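Local coordinates for Lmo1076 protein (Listeria monocytogenes serovar 1/2a, PDB 5JQC), which probably degrades the bacterial cell wall as a secreted autolysin, this piece being three GW modules of the kind that attach such enzymes to the cell surface, at residues Gly110-Gly115 with Tyr159-Gly164. Residues are numbered along the deposited sequence; the frame is centred on the assembly and turned at random.
Sequences GKITAG and YQFQVG
The delta methyl of Ile112 reaches the ring of Phe161 obliquely, 3.6 Å from CD1 of the isoleucine to CE2 of the phenylalanine, and the two side chains cross at roughly a right angle. CD2 of Phe161, 3.9 Å from the same methyl, is the next atom touched, so one ring bond receives the tip of the isoleucine. Ile112 gets there fully stretched: chi2 of 172° carries CD1 away from the backbone to the Phe161 ring. The nearest CA atoms, those of Ile112 and Val163, are 9.8 Å apart, and side chains alone make the contact. A looser third partner is Val163, whose CG2 stands 4.3 Å from Ile112 CD1 and lies in the plane of the Phe161 ring, at its edge. Both segments belong to the middle GW module, an SH3-like unit, where strand 144-153 runs between strands 103-112 and 156-163 in an antiparallel sheet; the sheet probably curls enough for apolar side chains from the two non-adjacent strands to meet inside. Phe176 packs edge-to-face with this ring and also touches Ile112, while Ile168 and Leu171 of strand 166-172 add further apolar contacts to Phe161, and Tyr140 meets Ile112.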
ATOM      1  N   GLY A 110      10.616  -1.168  -7.717  1.00 49.48           N
ATOM      2  CA  GLY A 110      11.624  -1.581  -6.765  1.00 46.92           C
ATOM      3  C   GLY A 110      11.814  -3.075  -6.836  1.00 47.40           C
ATOM      4  O   GLY A 110      11.233  -3.762  -7.681  1.00 47.72           O
ATOM      5  N   LYS A 111      12.652  -3.571  -5.935  1.00 45.54           N
ATOM      6  CA  LYS A 111      12.950  -4.993  -5.833  1.00 49.06           C
ATOM      7  C   LYS A 111      12.382  -5.505  -4.513  1.00 47.91           C
ATOM      8  O   LYS A 111      12.544  -4.856  -3.475  1.00 54.41           O
ATOM      9  CB  LYS A 111      14.457  -5.245  -5.910  1.00 44.36           C
ATOM     10  CG  LYS A 111      14.860  -6.694  -5.647  1.00 49.54           C
ATOM     11  CD  LYS A 111      16.297  -6.993  -6.066  1.00 57.81           C
ATOM     12  CE  LYS A 111      16.480  -6.797  -7.571  1.00 67.49           C
ATOM     13  NZ  LYS A 111      17.852  -7.200  -8.017  1.00 78.67           N
ATOM     14  N   ILE A 112      11.690  -6.641  -4.561  1.00 46.65           N
ATOM     15  CA  ILE A 112      11.183  -7.267  -3.347  1.00 45.67           C
ATOM     16  C   ILE A 112      12.364  -7.930  -2.654  1.00 52.16           C
ATOM     17  O   ILE A 112      12.907  -8.911  -3.159  1.00 55.57           O
ATOM     18  CB  ILE A 112      10.085  -8.283  -3.657  1.00 46.40           C
ATOM     19  CG1 ILE A 112       8.878  -7.569  -4.260  1.00 48.07           C
ATOM     20  CG2 ILE A 112       9.733  -9.043  -2.389  1.00 46.05           C
ATOM     21  CD1 ILE A 112       7.820  -8.491  -4.776  1.00 48.78           C
ATOM     22  N   THR A 113      12.781  -7.390  -1.514  0.65 51.73           N
ATOM     23  CA  THR A 113      13.940  -7.907  -0.810  0.65 53.90           C
ATOM     24  C   THR A 113      13.599  -8.620   0.490  0.65 53.36           C
ATOM     25  O   THR A 113      14.474  -9.288   1.054  0.65 53.39           O
ATOM     26  CB  THR A 113      14.938  -6.780  -0.521  0.65 54.25           C
ATOM     27  OG1 THR A 113      14.228  -5.590  -0.161  0.65 53.69           O
ATOM     28  CG2 THR A 113      15.801  -6.519  -1.738  0.65 52.62           C
ATOM     29  N   ALA A 114      12.369  -8.514   0.981  0.65 49.70           N
ATOM     30  CA  ALA A 114      11.983  -9.302   2.138  0.65 46.25           C
ATOM     31  C   ALA A 114      10.585  -9.865   1.951  0.65 49.94           C
ATOM     32  O   ALA A 114       9.773  -9.864   2.878  0.65 55.24           O
ATOM     33  CB  ALA A 114      12.071  -8.480   3.422  0.65 42.27           C
ATOM     34  N   GLY A 115      10.274 -10.344   0.742  0.65 47.70           N
ATOM     35  CA  GLY A 115       8.995 -11.003   0.532  0.65 49.38           C
ATOM     36  C   GLY A 115       8.821 -12.272   1.354  0.65 54.18           C
ATOM     37  O   GLY A 115       7.695 -12.653   1.688  0.65 57.68           O
ATOM     38  N   TYR A 159       2.153  -1.782   0.359  1.00 45.73           N
ATOM     39  CA  TYR A 159       2.176  -1.456  -1.068  1.00 45.61           C
ATOM     40  C   TYR A 159       1.395  -2.491  -1.849  1.00 50.64           C
ATOM     41  O   TYR A 159       1.589  -3.695  -1.650  1.00 54.23           O
ATOM     42  CB  TYR A 159       3.596  -1.442  -1.611  1.00 42.35           C
ATOM     43  CG  TYR A 159       4.387  -0.250  -1.233  1.00 45.44           C
ATOM     44  CD1 TYR A 159       3.768   0.923  -0.838  1.00 47.43           C
ATOM     45  CD2 TYR A 159       5.765  -0.293  -1.281  1.00 45.46           C
ATOM     46  CE1 TYR A 159       4.520   2.026  -0.491  1.00 50.39           C
ATOM     47  CE2 TYR A 159       6.526   0.791  -0.945  1.00 48.88           C
ATOM     48  CZ  TYR A 159       5.905   1.954  -0.556  1.00 52.47           C
ATOM     49  OH  TYR A 159       6.678   3.044  -0.217  1.00 56.86           O
ATOM     50  N   GLN A 160       0.552  -2.032  -2.761  1.00 50.13           N
ATOM     51  CA  GLN A 160       0.002  -2.907  -3.784  1.00 51.40           C
ATOM     52  C   GLN A 160       0.978  -2.931  -4.953  1.00 47.58           C
ATOM     53  O   GLN A 160       1.486  -1.882  -5.360  1.00 52.60           O
ATOM     54  CB  GLN A 160      -1.376  -2.419  -4.229  1.00 52.42           C
ATOM     55  CG  GLN A 160      -2.103  -3.439  -5.075  1.00 53.17           C
ATOM     56  CD  GLN A 160      -3.418  -2.940  -5.588  1.00 54.62           C
ATOM     57  OE1 GLN A 160      -3.576  -1.754  -5.862  1.00 64.40           O
ATOM     58  NE2 GLN A 160      -4.385  -3.842  -5.714  1.00 51.41           N
ATOM     59  N   PHE A 161       1.260  -4.116  -5.482  1.00 49.99           N
ATOM     60  CA  PHE A 161       2.392  -4.260  -6.389  1.00 52.05           C
ATOM     61  C   PHE A 161       2.109  -5.275  -7.491  1.00 52.49           C
ATOM     62  O   PHE A 161       1.285  -6.183  -7.345  1.00 53.77           O
ATOM     63  CB  PHE A 161       3.662  -4.684  -5.642  1.00 54.10           C
ATOM     64  CG  PHE A 161       3.626  -6.117  -5.170  1.00 58.52           C
ATOM     65  CD1 PHE A 161       2.898  -6.473  -4.054  1.00 55.28           C
ATOM     66  CD2 PHE A 161       4.294  -7.105  -5.861  1.00 56.38           C
ATOM     67  CE1 PHE A 161       2.841  -7.778  -3.643  1.00 53.37           C
ATOM     68  CE2 PHE A 161       4.242  -8.402  -5.453  1.00 55.81           C
ATOM     69  CZ  PHE A 161       3.518  -8.743  -4.340  1.00 57.36           C
ATOM     70  N   GLN A 162       2.850  -5.126  -8.588  1.00 53.52           N
ATOM     71  CA  GLN A 162       2.748  -5.992  -9.757  1.00 55.20           C
ATOM     72  C   GLN A 162       4.099  -6.624 -10.055  1.00 56.15           C
ATOM     73  O   GLN A 162       5.145  -5.980  -9.894  1.00 54.36           O
ATOM     74  CB  GLN A 162       2.279  -5.213 -10.980  1.00 52.66           C
ATOM     75  CG  GLN A 162       1.020  -4.414 -10.736  1.00 56.22           C
ATOM     76  CD  GLN A 162       0.582  -3.648 -11.974  1.00 64.89           C
ATOM     77  OE1 GLN A 162       1.351  -2.872 -12.549  1.00 63.46           O
ATOM     78  NE2 GLN A 162      -0.663  -3.855 -12.386  1.00 71.04           N
ATOM     79  N   VAL A 163       4.067  -7.883 -10.495  1.00 59.59           N
ATOM     80  CA  VAL A 163       5.241  -8.603 -10.991  1.00 62.80           C
ATOM     81  C   VAL A 163       4.885  -9.175 -12.364  1.00 67.97           C
ATOM     82  O   VAL A 163       3.890  -9.901 -12.505  1.00 68.80           O
ATOM     83  CB  VAL A 163       5.698  -9.716 -10.023  1.00 62.40           C
ATOM     84  CG1 VAL A 163       6.922 -10.459 -10.558  1.00 54.76           C
ATOM     85  CG2 VAL A 163       6.012  -9.139  -8.647  1.00 61.39           C
ATOM     86  N   GLY A 164       5.683  -8.839 -13.373  1.00 74.96           N
ATOM     87  CA  GLY A 164       5.368  -9.241 -14.736  1.00 73.90           C
ATOM     88  C   GLY A 164       4.030  -8.738 -15.247  1.00 73.92           C
ATOM     89  O   GLY A 164       3.280  -9.505 -15.862  1.00 76.88           O
TER